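Local coordinates for protein quinone reductase (Klebsiella pneumoniae subsp. pneumoniae, PDB 4GI5) that binds flavin-adenine dinucleotide in a flavodoxin-like fold and probably acts as an NAD(P)H dehydrogenase that reduces quinones, at residues L27-P32 with V58-A63; A105-L110 with D136-W141. All blocks are in the same frame, centred on the assembly; numbering follows the deposited sequence.

From the N terminus, the chain runs through strand 24-29 and helix 37-51 and comes back in strand 55-60, where interaction 1 closes the first beta-alpha-beta loop of the flavodoxin-like fold. Interaction 2 opens afterwards, on helix 101-112; the chain then passes through strand 115-121 and closes the loop at the end of helix 129-138. The two loops therefore follow in series, neither nested nor crossed. In space they meet, although their centres are about 15 Å apart: S59 OG of interaction 1 lies 2.6 Å from E106 OE1 and 2.8 Å from K109 NZ of interaction 2, both probable hydrogen bonds, which tie strand 55-60, outermost within this chain's sheet, to helix 101-112.

Interaction 1. Residues L27-P32 with V58-A63; sequences LIYAHP and VSDLYA. With FAD (flavin-adenine dinucleotide), chain H.
P32 lies over one face of the Y62 ring: its CB is 3.8 Å from the ring centroid and only 7° off the normal, a CH-pi contact, and CD adds a touch on CE2. The two side chains run side by side and point the same way. Y29 and D60 are paired in register, so both stand on the face of L27 and V58; with CG anti to the backbone N in each, ring and carboxylate run alongside, their planes 84° apart. D60 CG stands at the ring's edge, 3.5 Å from Y29 CD2. On the other face, I28 CD1 rests on S59 CB at 3.6 Å.

The strands themselves run parallel, their axes 7° apart, bonded by S59 N to L27 O (2.7 Å), Y29 N to S59 O and L61 N to Y29 O. Past the strand ends, one water bonds to H31 N and Y62 N, and a second joins H31 O to D60 OD1. That carboxylate oxygen also accepts from A63 N in an Asx motif. H31 NE2 reaches FAD O2P at 2.8 Å, in the plane of its ring, one hydrogen bond from the loop after the strand to the FAD pyrophosphate.

Strand 55-60 is an outermost strand of the five-stranded parallel sheet within this chain, with 24-29 between it and 115-121; helix 37-51 covers the L27 and Y29 face, and W134 of helix 129-138 packs on I28 and L61.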
ATOM      1  N   LEU B  27     -13.325  -5.587  13.918  1.00 16.37           N
ATOM      2  CA  LEU B  27     -13.392  -4.570  12.822  1.00 17.52           C
ATOM      3  C   LEU B  27     -12.261  -3.583  13.010  1.00 18.81           C
ATOM      4  O   LEU B  27     -12.152  -2.898  14.045  1.00 17.57           O
ATOM      5  CB  LEU B  27     -14.732  -3.811  12.796  1.00 18.05           C
ATOM      6  CG  LEU B  27     -14.832  -2.645  11.766  1.00 18.47           C
ATOM      7  CD1 LEU B  27     -14.877  -3.169  10.379  1.00 20.05           C
ATOM      8  CD2 LEU B  27     -16.107  -1.861  11.999  1.00 21.11           C
ATOM      9  N   ILE B  28     -11.330  -3.575  12.055  1.00 15.42           N
ATOM     10  CA  ILE B  28     -10.242  -2.570  12.006  1.00 15.13           C
ATOM     11  C   ILE B  28     -10.739  -1.496  11.085  1.00 16.52           C
ATOM     12  O   ILE B  28     -11.005  -1.770   9.882  1.00 15.73           O
ATOM     13  CB  ILE B  28      -8.897  -3.181  11.521  1.00 14.50           C
ATOM     14  CG1 ILE B  28      -8.464  -4.468  12.231  1.00 18.72           C
ATOM     15  CG2 ILE B  28      -7.838  -2.112  11.680  1.00 17.55           C
ATOM     16  CD1 ILE B  28      -8.325  -4.281  13.717  1.00 19.85           C
ATOM     17  N   TYR B  29     -10.828  -0.248  11.533  1.00 16.32           N
ATOM     18  CA  TYR B  29     -11.553   0.835  10.835  1.00 15.03           C
ATOM     19  C   TYR B  29     -10.667   2.070  10.769  1.00 14.23           C
ATOM     20  O   TYR B  29     -10.126   2.517  11.763  1.00 15.36           O
ATOM     21  CB  TYR B  29     -12.860   1.163  11.581  1.00 15.84           C
ATOM     22  CG  TYR B  29     -13.528   2.456  11.228  1.00 15.62           C
ATOM     23  CD1 TYR B  29     -14.316   2.586  10.060  1.00 17.21           C
ATOM     24  CD2 TYR B  29     -13.388   3.577  12.017  1.00 16.15           C
ATOM     25  CE1 TYR B  29     -14.920   3.803   9.766  1.00 17.29           C
ATOM     26  CE2 TYR B  29     -13.999   4.784  11.700  1.00 17.08           C
ATOM     27  CZ  TYR B  29     -14.801   4.849  10.563  1.00 18.60           C
ATOM     28  OH  TYR B  29     -15.366   6.079  10.283  1.00 21.85           O
ATOM     29  N   ALA B  30     -10.460   2.598   9.571  1.00 12.39           N
ATOM     30  CA  ALA B  30      -9.635   3.758   9.304  1.00 13.99           C
ATOM     31  C   ALA B  30     -10.347   4.864   8.573  1.00 14.95           C
ATOM     32  O   ALA B  30     -10.409   4.881   7.370  1.00 16.55           O
ATOM     33  CB  ALA B  30      -8.387   3.319   8.500  1.00 14.91           C
ATOM     34  N   HIS B  31     -10.949   5.823   9.323  1.00 14.51           N
ATOM     35  CA  HIS B  31     -11.455   7.036   8.698  1.00 14.32           C
ATOM     36  C   HIS B  31     -11.431   8.096   9.771  1.00 15.27           C
ATOM     37  O   HIS B  31     -11.845   7.797  10.879  1.00 15.65           O
ATOM     38  CB  HIS B  31     -12.886   6.874   8.153  1.00 14.93           C
ATOM     39  CG  HIS B  31     -13.234   7.955   7.195  1.00 14.99           C
ATOM     40  ND1 HIS B  31     -13.408   9.278   7.572  1.00 15.58           N
ATOM     41  CD2 HIS B  31     -13.342   7.946   5.831  1.00 14.38           C
ATOM     42  CE1 HIS B  31     -13.704  10.000   6.527  1.00 15.57           C
ATOM     43  NE2 HIS B  31     -13.629   9.229   5.453  1.00 15.89           N
ATOM     44  N   PRO B  32     -10.919   9.284   9.422  1.00 18.81           N
ATOM     45  CA  PRO B  32     -10.809  10.355  10.401  1.00 19.95           C
ATOM     46  C   PRO B  32     -12.151  11.043  10.828  1.00 23.45           C
ATOM     47  O   PRO B  32     -12.226  11.625  11.901  1.00 23.47           O
ATOM     48  CB  PRO B  32      -9.951  11.352   9.654  1.00 19.89           C
ATOM     49  CG  PRO B  32     -10.105  11.185   8.276  1.00 22.07           C
ATOM     50  CD  PRO B  32     -10.288   9.654   8.156  1.00 19.40           C
ATOM     51  N   VAL B  58     -13.877  -3.410  18.071  1.00 20.80           N
ATOM     52  CA  VAL B  58     -13.563  -2.381  17.037  1.00 20.68           C
ATOM     53  C   VAL B  58     -12.268  -1.796  17.356  1.00 19.91           C
ATOM     54  O   VAL B  58     -11.976  -1.461  18.506  1.00 22.41           O
ATOM     55  CB  VAL B  58     -14.614  -1.286  16.956  1.00 22.34           C
ATOM     56  CG1 VAL B  58     -14.256  -0.302  15.806  1.00 23.78           C
ATOM     57  CG2 VAL B  58     -15.935  -1.931  16.647  1.00 25.23           C
ATOM     58  N   SER B  59     -11.416  -1.613  16.312  1.00 16.05           N
ATOM     59  CA  SER B  59     -10.238  -0.821  16.482  1.00 17.29           C
ATOM     60  C   SER B  59     -10.408   0.377  15.547  1.00 21.24           C
ATOM     61  O   SER B  59     -10.057   0.312  14.370  1.00 17.34           O
ATOM     62  CB  SER B  59      -8.969  -1.620  16.122  1.00 19.36           C
ATOM     63  OG  SER B  59      -8.734  -2.625  17.086  1.00 18.05           O
ATOM     64  N   ASP B  60     -10.879   1.490  16.098  1.00 17.67           N
ATOM     65  CA  ASP B  60     -11.097   2.691  15.372  1.00 19.27           C
ATOM     66  C   ASP B  60      -9.818   3.469  15.478  1.00 17.96           C
ATOM     67  O   ASP B  60      -9.461   4.132  16.510  1.00 15.62           O
ATOM     68  CB  ASP B  60     -12.333   3.430  15.934  1.00 19.92           C
ATOM     69  CG  ASP B  60     -12.573   4.754  15.255  1.00 19.99           C
ATOM     70  OD1 ASP B  60     -11.681   5.442  14.617  1.00 17.37           O
ATOM     71  OD2 ASP B  60     -13.759   5.228  15.392  1.00 19.31           O
ATOM     72  N   LEU B  61      -8.972   3.333  14.446  1.00 14.47           N
ATOM     73  CA  LEU B  61      -7.603   3.841  14.569  1.00 13.30           C
ATOM     74  C   LEU B  61      -7.428   5.330  14.812  1.00 14.96           C
ATOM     75  O   LEU B  61      -6.625   5.702  15.685  1.00 15.43           O
ATOM     76  CB  LEU B  61      -6.786   3.433  13.323  1.00 13.79           C
ATOM     77  CG  LEU B  61      -6.785   1.930  13.080  1.00 13.88           C
ATOM     78  CD1 LEU B  61      -6.034   1.604  11.756  1.00 13.39           C
ATOM     79  CD2 LEU B  61      -6.223   1.090  14.213  1.00 16.36           C
ATOM     80  N   TYR B  62      -8.223   6.143  14.144  1.00 14.85           N
ATOM     81  CA  TYR B  62      -8.178   7.577  14.371  1.00 15.66           C
ATOM     82  C   TYR B  62      -8.677   7.901  15.846  1.00 17.01           C
ATOM     83  O   TYR B  62      -8.020   8.746  16.507  1.00 17.42           O
ATOM     84  CB  TYR B  62      -8.936   8.345  13.360  1.00 16.49           C
ATOM     85  CG  TYR B  62      -8.160   8.581  12.084  1.00 14.39           C
ATOM     86  CD1 TYR B  62      -7.241   9.640  11.978  1.00 14.83           C
ATOM     87  CD2 TYR B  62      -8.341   7.771  10.966  1.00 13.29           C
ATOM     88  CE1 TYR B  62      -6.568   9.883  10.745  1.00 14.77           C
ATOM     89  CE2 TYR B  62      -7.667   7.966   9.797  1.00 14.38           C
ATOM     90  CZ  TYR B  62      -6.843   9.036   9.676  1.00 15.14           C
ATOM     91  OH  TYR B  62      -6.251   9.361   8.445  1.00 15.12           O
ATOM     92  N   ALA B  63      -9.717   7.220  16.263  1.00 17.26           N
ATOM     93  CA  ALA B  63     -10.310   7.523  17.638  1.00 19.38           C
ATOM     94  C   ALA B  63      -9.284   7.145  18.669  1.00 21.25           C
ATOM     95  O   ALA B  63      -9.140   7.831  19.708  1.00 20.94           O
ATOM     96  CB  ALA B  63     -11.619   6.789  17.792  1.00 19.07           C
TER
HETATM   97  PA  FAD H 301     -17.408  11.049   2.534  1.00 16.39           P
HETATM   98  O1A FAD H 301     -17.556  11.115   3.998  1.00 17.84           O
HETATM   99  O2A FAD H 301     -16.713  12.033   1.716  1.00 16.72           O
HETATM  100  O5B FAD H 301     -18.890  10.936   1.848  1.00 15.27           O
HETATM  101  C5B FAD H 301     -19.157  10.592   0.473  1.00 15.90           C
HETATM  102  C4B FAD H 301     -20.590  10.891   0.177  1.00 15.78           C
HETATM  103  O4B FAD H 301     -21.382   9.929   0.836  1.00 17.51           O
HETATM  104  C3B FAD H 301     -21.005  12.290   0.563  1.00 21.19           C
HETATM  105  O3B FAD H 301     -21.701  12.796  -0.566  1.00 22.56           O
HETATM  106  C2B FAD H 301     -21.940  11.970   1.693  1.00 21.19           C
HETATM  107  O2B FAD H 301     -22.932  13.002   1.934  1.00 23.06           O
HETATM  108  C1B FAD H 301     -22.560  10.646   1.400  1.00 19.70           C
HETATM  109  N9A FAD H 301     -23.062  10.008   2.648  1.00 20.39           N
HETATM  110  C8A FAD H 301     -22.505   9.950   3.974  1.00 18.31           C
HETATM  111  N7A FAD H 301     -23.286   9.312   4.816  1.00 26.92           N
HETATM  112  C5A FAD H 301     -24.381   9.093   4.033  1.00 20.92           C
HETATM  113  C6A FAD H 301     -25.720   8.552   4.264  1.00 28.41           C
HETATM  114  N6A FAD H 301     -25.870   8.094   5.463  1.00 22.41           N
HETATM  115  N1A FAD H 301     -26.649   8.442   3.252  1.00 28.60           N
HETATM  116  C2A FAD H 301     -26.343   8.866   2.030  1.00 28.44           C
HETATM  117  N3A FAD H 301     -25.105   9.431   1.760  1.00 22.23           N
HETATM  118  C4A FAD H 301     -24.237   9.484   2.707  1.00 22.29           C
HETATM  119  N1  FAD H 301     -10.566   6.863  -5.053  1.00 13.50           N
HETATM  120  C2  FAD H 301     -10.164   5.861  -5.863  1.00 14.89           C
HETATM  121  O2  FAD H 301     -11.007   5.215  -6.621  1.00 14.76           O
HETATM  122  N3  FAD H 301      -8.839   5.478  -5.928  1.00 12.62           N
HETATM  123  C4  FAD H 301      -7.870   6.159  -5.288  1.00 12.93           C
HETATM  124  O4  FAD H 301      -6.698   5.760  -5.283  1.00 13.54           O
HETATM  125  C4X FAD H 301      -8.280   7.251  -4.446  1.00 13.08           C
HETATM  126  N5  FAD H 301      -7.347   7.930  -3.716  1.00 14.11           N
HETATM  127  C5X FAD H 301      -7.767   8.928  -2.796  1.00 13.75           C
HETATM  128  C6  FAD H 301      -6.891   9.524  -2.022  1.00 13.19           C
HETATM  129  C7  FAD H 301      -7.283  10.422  -1.031  1.00 15.20           C
HETATM  130  C7M FAD H 301      -6.278  11.073  -0.154  1.00 17.91           C
HETATM  131  C8  FAD H 301      -8.650  10.773  -0.925  1.00 12.97           C
HETATM  132  C8M FAD H 301      -9.075  11.799   0.091  1.00 15.35           C
HETATM  133  C9  FAD H 301      -9.575  10.190  -1.732  1.00 13.42           C
HETATM  134  C9A FAD H 301      -9.158   9.216  -2.684  1.00 12.52           C
HETATM  135  N10 FAD H 301     -10.069   8.495  -3.426  1.00 12.94           N
HETATM  136  C10 FAD H 301      -9.672   7.498  -4.306  1.00 11.98           C
HETATM  137  C1' FAD H 301     -11.518   8.702  -3.290  1.00 13.10           C
HETATM  138  C2' FAD H 301     -11.917   7.955  -2.016  1.00 12.75           C
HETATM  139  O2' FAD H 301     -11.837   6.528  -2.069  1.00 13.05           O
HETATM  140  C3' FAD H 301     -13.375   8.330  -1.594  1.00 14.10           C
HETATM  141  O3' FAD H 301     -13.283   9.746  -1.296  1.00 14.79           O
HETATM  142  C4' FAD H 301     -13.866   7.614  -0.329  1.00 13.68           C
HETATM  143  O4' FAD H 301     -14.105   6.278  -0.632  1.00 15.06           O
HETATM  144  C5' FAD H 301     -15.233   8.202   0.113  1.00 13.79           C
HETATM  145  O5' FAD H 301     -15.563   7.651   1.347  1.00 14.16           O
HETATM  146  P   FAD H 301     -15.669   8.686   2.620  1.00 15.10           P
HETATM  147  O1P FAD H 301     -16.101   7.881   3.783  1.00 14.42           O
HETATM  148  O2P FAD H 301     -14.479   9.516   2.803  1.00 14.25           O
HETATM  149  O3P FAD H 301     -16.898   9.568   2.050  1.00 15.18           O
HETATM  150  O   HOH W   1     -10.368   5.280  12.297  1.00 13.67           O
HETATM  151  O   HOH W   2     -12.520   8.053  13.765  1.00 36.51           O

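Interaction 2. Residues A105-L110 with D136-W141; sequences AEQEKL and DRVYAW
The Q107 carboxamide is the flat group that meets the other segment, and it does so through its NE2 edge: V138 O lies only 11° out of the amide plane and accepts from NE2 at 3.0 Å, with an N-H...O angle of 165°. Seen from the carbonyl, the donor is tilted somewhat out of its plane. A140 CB is 3.6 Å from the same nitrogen. At the other end of the amide, OE1 is hydrogen-bonded to Q99, so both polar ends of the group are engaged and its rotation is probably fixed.

The Q107 chain is extended beyond CG, which carries the amide past V138, the two side chains sliding by each other in opposite directions. V138 O also accepts from A140 N at 2.8 Å, on the same face of the carbonyl as Q107 NE2. That second bond closes an inverse gamma turn centred on Y139, the first residue to leave helical geometry after helix 129-138. The contact thus joins the end of this helix to helix 101-112, two helices of the flavodoxin-like fold that follow and precede strand 115-121 in the chain.

The two methyls of V138 have different closest partners. CG1, anti to the backbone N (chi1 173°), meets L110 CD1 tip to tip at 3.7 Å. CG2 instead touches E106 CB at 3.7 Å, the glutamate crossing the valine at a slant. Beyond that touch the E106 chain bends at chi2 and its carboxylate leads away from V138. There OE2 takes a salt bridge from K109 NZ, met on its syn side and close to the carboxylate plane, while OE1 turns to S59 and to W134 NE1.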
ATOM      1  N   ALA B 105      -2.271  -5.145  22.725  1.00 17.58           N
ATOM      2  CA  ALA B 105      -3.742  -5.190  22.779  1.00 18.07           C
ATOM      3  C   ALA B 105      -4.369  -5.532  21.430  1.00 16.88           C
ATOM      4  O   ALA B 105      -5.338  -6.289  21.352  1.00 17.51           O
ATOM      5  CB  ALA B 105      -4.276  -3.850  23.313  1.00 20.57           C
ATOM      6  N   GLU B 106      -3.740  -5.027  20.353  1.00 16.96           N
ATOM      7  CA  GLU B 106      -4.204  -5.458  19.009  1.00 14.81           C
ATOM      8  C   GLU B 106      -3.972  -6.907  18.705  1.00 15.57           C
ATOM      9  O   GLU B 106      -4.803  -7.572  18.097  1.00 16.36           O
ATOM     10  CB  GLU B 106      -3.615  -4.544  17.936  1.00 15.41           C
ATOM     11  CG  GLU B 106      -3.988  -3.037  18.062  1.00 16.57           C
ATOM     12  CD  GLU B 106      -5.443  -2.824  18.043  1.00 18.35           C
ATOM     13  OE1 GLU B 106      -6.165  -3.209  17.074  1.00 17.95           O
ATOM     14  OE2 GLU B 106      -5.987  -2.303  19.126  1.00 20.50           O
ATOM     15  N   GLN B 107      -2.794  -7.408  19.078  1.00 16.75           N
ATOM     16  CA  GLN B 107      -2.490  -8.776  18.870  1.00 16.62           C
ATOM     17  C   GLN B 107      -3.492  -9.675  19.637  1.00 17.10           C
ATOM     18  O   GLN B 107      -3.996 -10.673  19.104  1.00 17.18           O
ATOM     19  CB  GLN B 107      -1.072  -9.106  19.300  1.00 17.31           C
ATOM     20  CG  GLN B 107      -0.043  -8.355  18.465  1.00 17.55           C
ATOM     21  CD  GLN B 107       1.374  -8.617  18.823  1.00 19.15           C
ATOM     22  OE1 GLN B 107       1.707  -9.076  19.936  1.00 20.30           O
ATOM     23  NE2 GLN B 107       2.258  -8.205  17.931  1.00 17.26           N
ATOM     24  N   GLU B 108      -3.818  -9.254  20.868  1.00 17.98           N
ATOM     25  CA  GLU B 108      -4.838 -10.044  21.655  1.00 20.82           C
ATOM     26  C   GLU B 108      -6.208 -10.013  20.990  1.00 19.64           C
ATOM     27  O   GLU B 108      -6.883 -11.029  20.969  1.00 21.23           O
ATOM     28  CB  GLU B 108      -4.864  -9.480  23.130  1.00 23.18           C
ATOM     29  CG  GLU B 108      -3.614  -9.986  23.826  1.00 31.32           C
ATOM     30  CD  GLU B 108      -3.364  -9.447  25.243  1.00 45.24           C
ATOM     31  OE1 GLU B 108      -4.026  -8.457  25.638  1.00 54.83           O
ATOM     32  OE2 GLU B 108      -2.443  -9.989  25.935  1.00 49.54           O
ATOM     33  N   LYS B 109      -6.598  -8.867  20.370  1.00 19.06           N
ATOM     34  CA  LYS B 109      -7.866  -8.796  19.635  1.00 18.75           C
ATOM     35  C   LYS B 109      -7.899  -9.775  18.485  1.00 18.09           C
ATOM     36  O   LYS B 109      -8.896 -10.459  18.226  1.00 18.85           O
ATOM     37  CB  LYS B 109      -8.183  -7.401  19.149  1.00 19.82           C
ATOM     38  CG  LYS B 109      -8.529  -6.404  20.235  1.00 22.13           C
ATOM     39  CD  LYS B 109      -8.538  -4.998  19.611  1.00 23.30           C
ATOM     40  CE  LYS B 109      -8.633  -3.936  20.650  1.00 26.02           C
ATOM     41  NZ  LYS B 109      -8.752  -2.582  19.933  1.00 22.36           N
ATOM     42  N   LEU B 110      -6.785  -9.859  17.735  1.00 17.44           N
ATOM     43  CA  LEU B 110      -6.725 -10.740  16.622  1.00 16.40           C
ATOM     44  C   LEU B 110      -6.825 -12.201  17.086  1.00 17.76           C
ATOM     45  O   LEU B 110      -7.443 -12.998  16.422  1.00 18.74           O
ATOM     46  CB  LEU B 110      -5.366 -10.532  15.903  1.00 17.72           C
ATOM     47  CG  LEU B 110      -5.326  -9.255  15.088  1.00 18.19           C
ATOM     48  CD1 LEU B 110      -3.879  -8.930  14.761  1.00 18.36           C
ATOM     49  CD2 LEU B 110      -6.078  -9.413  13.797  1.00 18.63           C
ATOM     50  N   ASP B 136       2.041  -2.567   9.973  1.00 11.74           N
ATOM     51  CA  ASP B 136       3.479  -2.569  10.179  1.00 11.97           C
ATOM     52  C   ASP B 136       3.839  -2.847  11.635  1.00 14.67           C
ATOM     53  O   ASP B 136       4.811  -3.528  11.877  1.00 14.52           O
ATOM     54  CB  ASP B 136       4.071  -1.194   9.873  1.00 12.01           C
ATOM     55  CG  ASP B 136       4.125  -0.834   8.352  1.00 14.54           C
ATOM     56  OD1 ASP B 136       3.839  -1.684   7.511  1.00 14.68           O
ATOM     57  OD2 ASP B 136       4.244   0.421   8.115  1.00 14.16           O
ATOM     58  N   ARG B 137       3.069  -2.297  12.541  1.00 12.56           N
ATOM     59  CA  ARG B 137       3.371  -2.395  13.975  1.00 13.33           C
ATOM     60  C   ARG B 137       2.797  -3.622  14.659  1.00 15.11           C
ATOM     61  O   ARG B 137       3.429  -4.152  15.592  1.00 15.58           O
ATOM     62  CB  ARG B 137       3.009  -1.115  14.680  1.00 14.13           C
ATOM     63  CG  ARG B 137       3.818   0.062  14.235  1.00 13.82           C
ATOM     64  CD  ARG B 137       3.425   1.458  14.786  1.00 15.72           C
ATOM     65  NE  ARG B 137       3.707   1.436  16.258  1.00 14.77           N
ATOM     66  CZ  ARG B 137       2.769   1.428  17.215  1.00 16.32           C
ATOM     67  NH1 ARG B 137       1.443   1.473  16.980  1.00 17.79           N
ATOM     68  NH2 ARG B 137       3.202   1.246  18.502  1.00 17.44           N
ATOM     69  N   VAL B 138       1.640  -4.078  14.254  1.00 13.28           N
ATOM     70  CA  VAL B 138       0.990  -5.213  14.928  1.00 13.57           C
ATOM     71  C   VAL B 138       1.557  -6.548  14.410  1.00 15.32           C
ATOM     72  O   VAL B 138       1.628  -7.532  15.125  1.00 14.94           O
ATOM     73  CB  VAL B 138      -0.506  -5.159  14.741  1.00 14.70           C
ATOM     74  CG1 VAL B 138      -1.273  -6.361  15.240  1.00 15.22           C
ATOM     75  CG2 VAL B 138      -1.039  -3.899  15.407  1.00 15.07           C
ATOM     76  N   TYR B 139       1.948  -6.590  13.109  1.00 14.81           N
ATOM     77  CA  TYR B 139       2.336  -7.844  12.486  1.00 13.04           C
ATOM     78  C   TYR B 139       3.781  -8.146  12.814  1.00 16.70           C
ATOM     79  O   TYR B 139       4.688  -8.040  11.986  1.00 17.40           O
ATOM     80  CB  TYR B 139       2.125  -7.755  10.940  1.00 13.95           C
ATOM     81  CG  TYR B 139       0.803  -8.154  10.451  1.00 14.00           C
ATOM     82  CD1 TYR B 139      -0.338  -8.146  11.256  1.00 14.65           C
ATOM     83  CD2 TYR B 139       0.623  -8.464   9.076  1.00 13.85           C
ATOM     84  CE1 TYR B 139      -1.579  -8.518  10.825  1.00 15.30           C
ATOM     85  CE2 TYR B 139      -0.626  -8.841   8.613  1.00 13.95           C
ATOM     86  CZ  TYR B 139      -1.734  -8.959   9.455  1.00 14.19           C
ATOM     87  OH  TYR B 139      -2.899  -9.341   8.873  1.00 15.82           O
ATOM     88  N   ALA B 140       4.038  -8.491  14.058  1.00 16.22           N
ATOM     89  CA  ALA B 140       5.408  -8.720  14.533  1.00 15.51           C
ATOM     90  C   ALA B 140       6.101 -10.031  14.050  1.00 14.55           C
ATOM     91  O   ALA B 140       5.451 -11.008  13.695  1.00 14.98           O
ATOM     92  CB  ALA B 140       5.349  -8.736  16.106  1.00 17.71           C
ATOM     93  N   TRP B 141       7.399 -10.014  14.213  1.00 14.32           N
ATOM     94  CA  TRP B 141       8.242 -11.161  13.975  1.00 16.10           C
ATOM     95  C   TRP B 141       7.992 -12.213  15.038  1.00 17.31           C
ATOM     96  O   TRP B 141       8.195 -11.892  16.216  1.00 17.80           O
ATOM     97  CB  TRP B 141       9.689 -10.788  13.907  1.00 17.02           C
ATOM     98  CG  TRP B 141      10.592 -11.992  13.583  1.00 19.34           C
ATOM     99  CD1 TRP B 141      10.632 -13.270  14.252  1.00 23.70           C
ATOM    100  CD2 TRP B 141      11.577 -12.083  12.578  1.00 24.83           C
ATOM    101  NE1 TRP B 141      11.546 -14.083  13.668  1.00 25.87           N
ATOM    102  CE2 TRP B 141      12.176 -13.381  12.682  1.00 26.61           C
ATOM    103  CE3 TRP B 141      12.025 -11.211  11.646  1.00 27.11           C
ATOM    104  CZ2 TRP B 141      13.178 -13.804  11.848  1.00 30.72           C
ATOM    105  CZ3 TRP B 141      13.026 -11.618  10.794  1.00 40.97           C
ATOM    106  CH2 TRP B 141      13.596 -12.913  10.897  1.00 38.16           C
TER